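Local coordinates for protein endonuclease 8-like L720 (Acanthamoeba polyphaga mimivirus, PDB 4MB7) that belongs to the endonuclease VIII-like proteins of the formamidopyrimidine-DNA glycosylase family, with an H2TH domain and a bound zinc ion, at residues L150-H162 with T168-V180. Numbering follows the deposited sequence.
Sequences LFQSHLKNGINIH and TDFLLDQEYFPGV
Tyr176 lays its ring against the helix at Gly158, whose CA sits over one face, 3.7 Å from the centroid of the Tyr176 ring, in a CH-pi contact. With no side chain at Gly158, the ring comes right up to the helix backbone, CG anti to the carbonyl carbon (chi1 -64°). The His154 ring forms an offset stack with that of Tyr176, planes 25° apart, and Tyr139 stacks on His154 as well. Phe151 turns its edge toward the face of Phe177, centroids 6.0 Å apart, while its CE1 lies 3.3 Å from Tyr176 O. Among the aliphatic groups, Leu155 CD1 touches two rings, 3.5 Å from Phe177 CZ and 3.7 Å from Phe170 CE2; Ile159 CG1 meets Phe170 more loosely. The two segments belong to the H2TH domain: helix 148-161 packs on the end of helix 167-171 and the turn-rich chain after it, with helix 205-230 also touching Phe151, Leu155, Ile159 and Phe177. At the C-terminal end of helix 148-161, His162 brings CB to Phe170 CD1 and places one ring face by Asp173, CE1 3.4 Å from Asp173 OD1. The other Asp173 oxygen, OD2, accepts from Glu175 N at 2.9 Å, closing an Asx turn. Polar links across the contact run through water: one joins His154 ND1 to Tyr176 O, and a second lies 2.9 Å from His154 NE2 and donates to Glu175 OE2.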
ATOM      1  N   LEU A 150       0.230   1.869 -19.839  1.00 28.37           N
ATOM      2  CA  LEU A 150       1.365   1.077 -19.381  1.00 28.22           C
ATOM      3  C   LEU A 150       0.919  -0.012 -18.407  1.00 27.15           C
ATOM      4  O   LEU A 150       1.468  -1.113 -18.404  1.00 28.80           O
ATOM      5  CB  LEU A 150       2.429   1.972 -18.743  1.00 26.81           C
ATOM      6  CG  LEU A 150       3.746   1.286 -18.375  1.00 56.59           C
ATOM      7  CD1 LEU A 150       4.270   0.469 -19.546  1.00 57.81           C
ATOM      8  CD2 LEU A 150       4.778   2.312 -17.938  1.00 67.77           C
ATOM      9  N   PHE A 151      -0.080   0.301 -17.587  1.00 31.94           N
ATOM     10  CA  PHE A 151      -0.627  -0.669 -16.642  1.00 27.93           C
ATOM     11  C   PHE A 151      -1.271  -1.841 -17.368  1.00 28.62           C
ATOM     12  O   PHE A 151      -1.104  -2.994 -16.973  1.00 31.88           O
ATOM     13  CB  PHE A 151      -1.650  -0.010 -15.711  1.00 26.61           C
ATOM     14  CG  PHE A 151      -2.418  -0.987 -14.862  1.00 30.57           C
ATOM     15  CD1 PHE A 151      -1.866  -1.500 -13.698  1.00 27.29           C
ATOM     16  CD2 PHE A 151      -3.695  -1.392 -15.227  1.00 31.65           C
ATOM     17  CE1 PHE A 151      -2.569  -2.399 -12.918  1.00 34.70           C
ATOM     18  CE2 PHE A 151      -4.400  -2.292 -14.452  1.00 37.14           C
ATOM     19  CZ  PHE A 151      -3.837  -2.795 -13.294  1.00 25.69           C
ATOM     20  N   GLN A 152      -2.014  -1.539 -18.428  1.00 26.51           N
ATOM     21  CA  GLN A 152      -2.708  -2.571 -19.191  1.00 32.95           C
ATOM     22  C   GLN A 152      -1.731  -3.513 -19.883  1.00 34.61           C
ATOM     23  O   GLN A 152      -1.921  -4.727 -19.875  1.00 30.31           O
ATOM     24  CB  GLN A 152      -3.662  -1.944 -20.213  1.00 36.33           C
ATOM     25  CG  GLN A 152      -4.877  -1.273 -19.592  1.00 35.93           C
ATOM     26  CD  GLN A 152      -5.793  -2.256 -18.884  1.00 62.69           C
ATOM     27  OE1 GLN A 152      -5.779  -3.454 -19.170  1.00 66.61           O
ATOM     28  NE2 GLN A 152      -6.594  -1.752 -17.953  1.00 61.11           N
ATOM     29  N   SER A 153      -0.685  -2.947 -20.478  1.00 30.93           N
ATOM     30  CA  SER A 153       0.346  -3.742 -21.136  1.00 33.12           C
ATOM     31  C   SER A 153       1.058  -4.630 -20.121  1.00 47.61           C
ATOM     32  O   SER A 153       1.312  -5.807 -20.376  1.00 31.43           O
ATOM     33  CB  SER A 153       1.360  -2.833 -21.830  1.00 34.42           C
ATOM     34  OG  SER A 153       0.721  -1.945 -22.730  1.00 66.98           O
ATOM     35  N   HIS A 154       1.375  -4.049 -18.970  1.00 38.01           N
ATOM     36  CA  HIS A 154       2.058  -4.762 -17.900  1.00 34.87           C
ATOM     37  C   HIS A 154       1.190  -5.897 -17.373  1.00 37.51           C
ATOM     38  O   HIS A 154       1.672  -7.005 -17.134  1.00 33.26           O
ATOM     39  CB  HIS A 154       2.406  -3.790 -16.769  1.00 28.59           C
ATOM     40  CG  HIS A 154       3.237  -4.395 -15.682  1.00 28.66           C
ATOM     41  ND1 HIS A 154       2.842  -4.403 -14.361  1.00 32.90           N
ATOM     42  CD2 HIS A 154       4.445  -5.006 -15.718  1.00 37.30           C
ATOM     43  CE1 HIS A 154       3.770  -4.994 -13.631  1.00 26.19           C
ATOM     44  NE2 HIS A 154       4.752  -5.371 -14.430  1.00 42.85           N
ATOM     45  N   LEU A 155      -0.098  -5.614 -17.203  1.00 30.91           N
ATOM     46  CA  LEU A 155      -1.048  -6.598 -16.700  1.00 35.10           C
ATOM     47  C   LEU A 155      -1.184  -7.802 -17.630  1.00 35.77           C
ATOM     48  O   LEU A 155      -1.322  -8.937 -17.170  1.00 32.53           O
ATOM     49  CB  LEU A 155      -2.416  -5.952 -16.477  1.00 27.21           C
ATOM     50  CG  LEU A 155      -3.519  -6.887 -15.976  1.00 40.40           C
ATOM     51  CD1 LEU A 155      -3.135  -7.495 -14.639  1.00 47.48           C
ATOM     52  CD2 LEU A 155      -4.844  -6.153 -15.874  1.00 38.05           C
ATOM     53  N   LYS A 156      -1.141  -7.552 -18.936  1.00 36.51           N
ATOM     54  CA  LYS A 156      -1.264  -8.625 -19.920  1.00 41.55           C
ATOM     55  C   LYS A 156      -0.115  -9.625 -19.821  1.00 39.23           C
ATOM     56  O   LYS A 156      -0.306 -10.821 -20.038  1.00 38.48           O
ATOM     57  CB  LYS A 156      -1.363  -8.057 -21.337  1.00 48.68           C
ATOM     58  CG  LYS A 156      -2.635  -7.260 -21.589  1.00 59.09           C
ATOM     59  CD  LYS A 156      -2.712  -6.762 -23.023  1.00 69.68           C
ATOM     60  CE  LYS A 156      -3.836  -5.750 -23.192  1.00 84.23           C
ATOM     61  NZ  LYS A 156      -5.148  -6.285 -22.732  1.00 83.64           N
ATOM     62  N   ASN A 157       1.075  -9.135 -19.488  1.00 32.27           N
ATOM     63  CA  ASN A 157       2.215 -10.018 -19.269  1.00 39.17           C
ATOM     64  C   ASN A 157       2.024 -10.891 -18.034  1.00 44.75           C
ATOM     65  O   ASN A 157       2.331 -12.083 -18.054  1.00 55.86           O
ATOM     66  CB  ASN A 157       3.515  -9.218 -19.157  1.00 50.54           C
ATOM     67  CG  ASN A 157       3.983  -8.676 -20.493  1.00 65.20           C
ATOM     68  OD1 ASN A 157       3.689  -9.246 -21.544  1.00 73.02           O
ATOM     69  ND2 ASN A 157       4.720  -7.571 -20.460  1.00 71.57           N
ATOM     70  N   GLY A 158       1.505 -10.294 -16.965  1.00 40.75           N
ATOM     71  CA  GLY A 158       1.285 -11.006 -15.720  1.00 36.14           C
ATOM     72  C   GLY A 158       0.202 -12.063 -15.812  1.00 47.38           C
ATOM     73  O   GLY A 158       0.264 -13.087 -15.129  1.00 35.82           O
ATOM     74  N   ILE A 159      -0.797 -11.810 -16.650  1.00 39.51           N
ATOM     75  CA  ILE A 159      -1.874 -12.769 -16.874  1.00 49.53           C
ATOM     76  C   ILE A 159      -1.329 -14.035 -17.531  1.00 64.26           C
ATOM     77  O   ILE A 159      -1.736 -15.149 -17.197  1.00 42.46           O
ATOM     78  CB  ILE A 159      -3.003 -12.150 -17.728  1.00 41.69           C
ATOM     79  CG1 ILE A 159      -3.709 -11.042 -16.943  1.00 31.76           C
ATOM     80  CG2 ILE A 159      -4.010 -13.210 -18.160  1.00 31.12           C
ATOM     81  CD1 ILE A 159      -4.765 -10.296 -17.735  1.00 36.00           C
ATOM     82  N   ASN A 160      -0.387 -13.858 -18.453  1.00 33.06           N
ATOM     83  CA  ASN A 160       0.247 -14.984 -19.128  1.00 51.37           C
ATOM     84  C   ASN A 160       1.203 -15.744 -18.214  1.00 58.78           C
ATOM     85  O   ASN A 160       1.310 -16.967 -18.292  1.00 69.68           O
ATOM     86  CB  ASN A 160       0.985 -14.509 -20.381  1.00 50.44           C
ATOM     87  N   ILE A 161       1.895 -15.011 -17.346  1.00 61.80           N
ATOM     88  CA  ILE A 161       2.864 -15.606 -16.430  1.00 45.18           C
ATOM     89  C   ILE A 161       2.190 -16.366 -15.287  1.00 55.61           C
ATOM     90  O   ILE A 161       2.567 -17.496 -14.975  1.00 75.87           O
ATOM     91  CB  ILE A 161       3.819 -14.536 -15.852  1.00 44.09           C
ATOM     92  CG1 ILE A 161       4.700 -13.955 -16.960  1.00 52.95           C
ATOM     93  CG2 ILE A 161       4.681 -15.123 -14.746  1.00 64.10           C
ATOM     94  CD1 ILE A 161       5.668 -12.893 -16.481  1.00 40.55           C
ATOM     95  N   HIS A 162       1.187 -15.746 -14.672  1.00 41.05           N
ATOM     96  CA  HIS A 162       0.506 -16.338 -13.524  1.00 49.30           C
ATOM     97  C   HIS A 162      -0.832 -16.964 -13.906  1.00 48.27           C
ATOM     98  O   HIS A 162      -1.797 -16.901 -13.144  1.00 48.01           O
ATOM     99  CB  HIS A 162       0.293 -15.285 -12.436  1.00 49.56           C
ATOM    100  CG  HIS A 162       1.564 -14.694 -11.910  1.00 69.68           C
ATOM    101  ND1 HIS A 162       2.145 -15.111 -10.731  1.00 71.10           N
ATOM    102  CD2 HIS A 162       2.366 -13.722 -12.400  1.00 63.56           C
ATOM    103  CE1 HIS A 162       3.250 -14.419 -10.519  1.00 77.98           C
ATOM    104  NE2 HIS A 162       3.407 -13.570 -11.518  1.00 68.42           N
ATOM    105  N   THR A 168      -7.624 -14.558  -6.669  1.00 35.68           N
ATOM    106  CA  THR A 168      -7.316 -13.876  -5.413  1.00 38.70           C
ATOM    107  C   THR A 168      -5.808 -13.703  -5.219  1.00 34.96           C
ATOM    108  O   THR A 168      -5.344 -12.631  -4.825  1.00 35.83           O
ATOM    109  CB  THR A 168      -7.922 -14.608  -4.194  1.00 46.31           C
ATOM    110  OG1 THR A 168      -9.331 -14.362  -4.140  1.00 32.40           O
ATOM    111  CG2 THR A 168      -7.289 -14.117  -2.896  1.00 36.20           C
ATOM    112  N   ASP A 169      -5.048 -14.745  -5.528  1.00 36.15           N
ATOM    113  CA  ASP A 169      -3.597 -14.707  -5.437  1.00 35.70           C
ATOM    114  C   ASP A 169      -3.021 -13.676  -6.386  1.00 43.51           C
ATOM    115  O   ASP A 169      -2.109 -12.954  -6.035  1.00 35.53           O
ATOM    116  CB  ASP A 169      -2.992 -16.070  -5.770  1.00 34.60           C
ATOM    117  CG  ASP A 169      -2.926 -16.996  -4.571  1.00 88.07           C
ATOM    118  OD1 ASP A 169      -3.254 -16.567  -3.447  1.00 49.06           O
ATOM    119  OD2 ASP A 169      -2.539 -18.169  -4.759  1.00 67.87           O
ATOM    120  N   PHE A 170      -3.565 -13.613  -7.594  1.00 31.39           N
ATOM    121  CA  PHE A 170      -3.076 -12.689  -8.610  1.00 28.29           C
ATOM    122  C   PHE A 170      -3.412 -11.235  -8.277  1.00 32.30           C
ATOM    123  O   PHE A 170      -2.610 -10.336  -8.526  1.00 27.22           O
ATOM    124  CB  PHE A 170      -3.619 -13.067  -9.989  1.00 29.55           C
ATOM    125  CG  PHE A 170      -3.056 -12.243 -11.110  1.00 35.53           C
ATOM    126  CD1 PHE A 170      -1.691 -12.197 -11.335  1.00 36.17           C
ATOM    127  CD2 PHE A 170      -3.893 -11.526 -11.948  1.00 33.27           C
ATOM    128  CE1 PHE A 170      -1.169 -11.443 -12.368  1.00 40.82           C
ATOM    129  CE2 PHE A 170      -3.377 -10.771 -12.985  1.00 35.56           C
ATOM    130  CZ  PHE A 170      -2.014 -10.730 -13.196  1.00 39.00           C
ATOM    131  N   LEU A 171      -4.594 -11.009  -7.708  1.00 27.28           N
ATOM    132  CA  LEU A 171      -5.019  -9.659  -7.345  1.00 24.28           C
ATOM    133  C   LEU A 171      -4.201  -9.103  -6.185  1.00 30.55           C
ATOM    134  O   LEU A 171      -4.166  -7.892  -5.965  1.00 25.08           O
ATOM    135  CB  LEU A 171      -6.506  -9.631  -6.987  1.00 27.03           C
ATOM    136  CG  LEU A 171      -7.499  -9.839  -8.133  1.00 33.15           C
ATOM    137  CD1 LEU A 171      -8.921  -9.706  -7.620  1.00 25.76           C
ATOM    138  CD2 LEU A 171      -7.236  -8.856  -9.263  1.00 27.33           C
ATOM    139  N   LEU A 172      -3.550  -9.994  -5.445  1.00 30.24           N
ATOM    140  CA  LEU A 172      -2.730  -9.599  -4.306  1.00 27.69           C
ATOM    141  C   LEU A 172      -1.248  -9.523  -4.669  1.00 31.96           C
ATOM    142  O   LEU A 172      -0.410  -9.211  -3.823  1.00 33.63           O
ATOM    143  CB  LEU A 172      -2.942 -10.564  -3.142  1.00 34.63           C
ATOM    144  CG  LEU A 172      -4.312 -10.497  -2.467  1.00 29.73           C
ATOM    145  CD1 LEU A 172      -4.522 -11.692  -1.553  1.00 28.77           C
ATOM    146  CD2 LEU A 172      -4.449  -9.196  -1.692  1.00 33.10           C
ATOM    147  N   ASP A 173      -0.933  -9.810  -5.928  1.00 27.59           N
ATOM    148  CA  ASP A 173       0.438  -9.714  -6.417  1.00 36.76           C
ATOM    149  C   ASP A 173       0.850  -8.247  -6.478  1.00 26.75           C
ATOM    150  O   ASP A 173       0.277  -7.464  -7.237  1.00 25.70           O
ATOM    151  CB  ASP A 173       0.557 -10.363  -7.800  1.00 34.71           C
ATOM    152  CG  ASP A 173       1.999 -10.597  -8.219  1.00 44.96           C
ATOM    153  OD1 ASP A 173       2.314 -11.729  -8.645  1.00 54.04           O
ATOM    154  OD2 ASP A 173       2.815  -9.657  -8.138  1.00 47.07           O
ATOM    155  N   GLN A 174       1.852  -7.881  -5.684  1.00 27.97           N
ATOM    156  CA  GLN A 174       2.246  -6.480  -5.543  1.00 25.80           C
ATOM    157  C   GLN A 174       3.107  -5.968  -6.690  1.00 29.67           C
ATOM    158  O   GLN A 174       3.445  -4.784  -6.741  1.00 31.42           O
ATOM    159  CB  GLN A 174       2.943  -6.249  -4.199  1.00 26.00           C
ATOM    160  CG  GLN A 174       2.021  -6.449  -3.012  1.00 25.13           C
ATOM    161  CD  GLN A 174       0.784  -5.574  -3.094  1.00 22.15           C
ATOM    162  OE1 GLN A 174       0.879  -4.348  -3.135  1.00 21.07           O
ATOM    163  NE2 GLN A 174      -0.386  -6.203  -3.132  1.00 22.01           N
ATOM    164  N   GLU A 175       3.463  -6.855  -7.610  1.00 26.83           N
ATOM    165  CA  GLU A 175       4.170  -6.436  -8.810  1.00 27.34           C
ATOM    166  C   GLU A 175       3.177  -5.897  -9.837  1.00 31.90           C
ATOM    167  O   GLU A 175       3.485  -4.969 -10.585  1.00 30.34           O
ATOM    168  CB  GLU A 175       4.968  -7.598  -9.402  1.00 30.87           C
ATOM    169  CG  GLU A 175       5.685  -7.256 -10.697  1.00 44.11           C
ATOM    170  CD  GLU A 175       6.574  -8.379 -11.189  1.00 47.52           C
ATOM    171  OE1 GLU A 175       6.764  -9.360 -10.440  1.00 53.73           O
ATOM    172  OE2 GLU A 175       7.085  -8.280 -12.325  1.00 73.76           O
ATOM    173  N   TYR A 176       1.979  -6.472  -9.851  1.00 26.74           N
ATOM    174  CA  TYR A 176       0.975  -6.129 -10.858  1.00 25.49           C
ATOM    175  C   TYR A 176      -0.178  -5.285 -10.316  1.00 25.27           C
ATOM    176  O   TYR A 176      -0.765  -4.486 -11.043  1.00 26.02           O
ATOM    177  CB  TYR A 176       0.454  -7.397 -11.537  1.00 27.69           C
ATOM    178  CG  TYR A 176       1.531  -8.118 -12.311  1.00 45.47           C
ATOM    179  CD1 TYR A 176       1.898  -7.693 -13.580  1.00 34.69           C
ATOM    180  CD2 TYR A 176       2.198  -9.208 -11.767  1.00 33.68           C
ATOM    181  CE1 TYR A 176       2.891  -8.333 -14.288  1.00 35.02           C
ATOM    182  CE2 TYR A 176       3.192  -9.860 -12.471  1.00 38.49           C
ATOM    183  CZ  TYR A 176       3.533  -9.418 -13.732  1.00 36.55           C
ATOM    184  OH  TYR A 176       4.522 -10.059 -14.442  1.00 44.60           O
ATOM    185  N   PHE A 177      -0.496  -5.463  -9.038  1.00 24.00           N
ATOM    186  CA  PHE A 177      -1.513  -4.646  -8.384  1.00 21.37           C
ATOM    187  C   PHE A 177      -0.980  -4.021  -7.095  1.00 23.66           C
ATOM    188  O   PHE A 177      -1.509  -4.286  -6.014  1.00 22.41           O
ATOM    189  CB  PHE A 177      -2.757  -5.482  -8.074  1.00 25.76           C
ATOM    190  CG  PHE A 177      -3.456  -6.010  -9.296  1.00 28.85           C
ATOM    191  CD1 PHE A 177      -3.120  -7.245  -9.825  1.00 31.94           C
ATOM    192  CD2 PHE A 177      -4.454  -5.270  -9.912  1.00 25.23           C
ATOM    193  CE1 PHE A 177      -3.763  -7.733 -10.948  1.00 42.46           C
ATOM    194  CE2 PHE A 177      -5.103  -5.754 -11.036  1.00 32.60           C
ATOM    195  CZ  PHE A 177      -4.755  -6.987 -11.553  1.00 26.83           C
ATOM    196  N   PRO A 178       0.064  -3.180  -7.203  1.00 22.40           N
ATOM    197  CA  PRO A 178       0.637  -2.590  -5.989  1.00 27.11           C
ATOM    198  C   PRO A 178      -0.371  -1.699  -5.267  1.00 24.99           C
ATOM    199  O   PRO A 178      -0.904  -0.764  -5.862  1.00 21.17           O
ATOM    200  CB  PRO A 178       1.808  -1.759  -6.522  1.00 27.89           C
ATOM    201  CG  PRO A 178       1.440  -1.443  -7.930  1.00 23.80           C
ATOM    202  CD  PRO A 178       0.682  -2.637  -8.427  1.00 21.79           C
ATOM    203  N   GLY A 179      -0.636  -2.001  -4.001  1.00 21.62           N
ATOM    204  CA  GLY A 179      -1.576  -1.224  -3.214  1.00 21.87           C
ATOM    205  C   GLY A 179      -2.846  -1.988  -2.903  1.00 23.99           C
ATOM    206  O   GLY A 179      -3.541  -1.691  -1.930  1.00 22.20           O
ATOM    207  N   VAL A 180      -3.155  -2.976  -3.734  1.00 21.45           N
ATOM    208  CA  VAL A 180      -4.354  -3.786  -3.538  1.00 18.57           C
ATOM    209  C   VAL A 180      -4.161  -4.763  -2.384  1.00 27.34           C
ATOM    210  O   VAL A 180      -3.174  -5.497  -2.338  1.00 25.71           O
ATOM    211  CB  VAL A 180      -4.725  -4.557  -4.821  1.00 19.06           C
ATOM    212  CG1 VAL A 180      -5.899  -5.500  -4.561  1.00 21.41           C
ATOM    213  CG2 VAL A 180      -5.056  -3.582  -5.940  1.00 24.83           C
TER
HETATM  214  O   HOH W   1      -0.098  -4.148 -14.026  1.00 28.31           O
HETATM  215  O   HOH W   2       7.233  -5.514 -12.952  1.00 53.48           O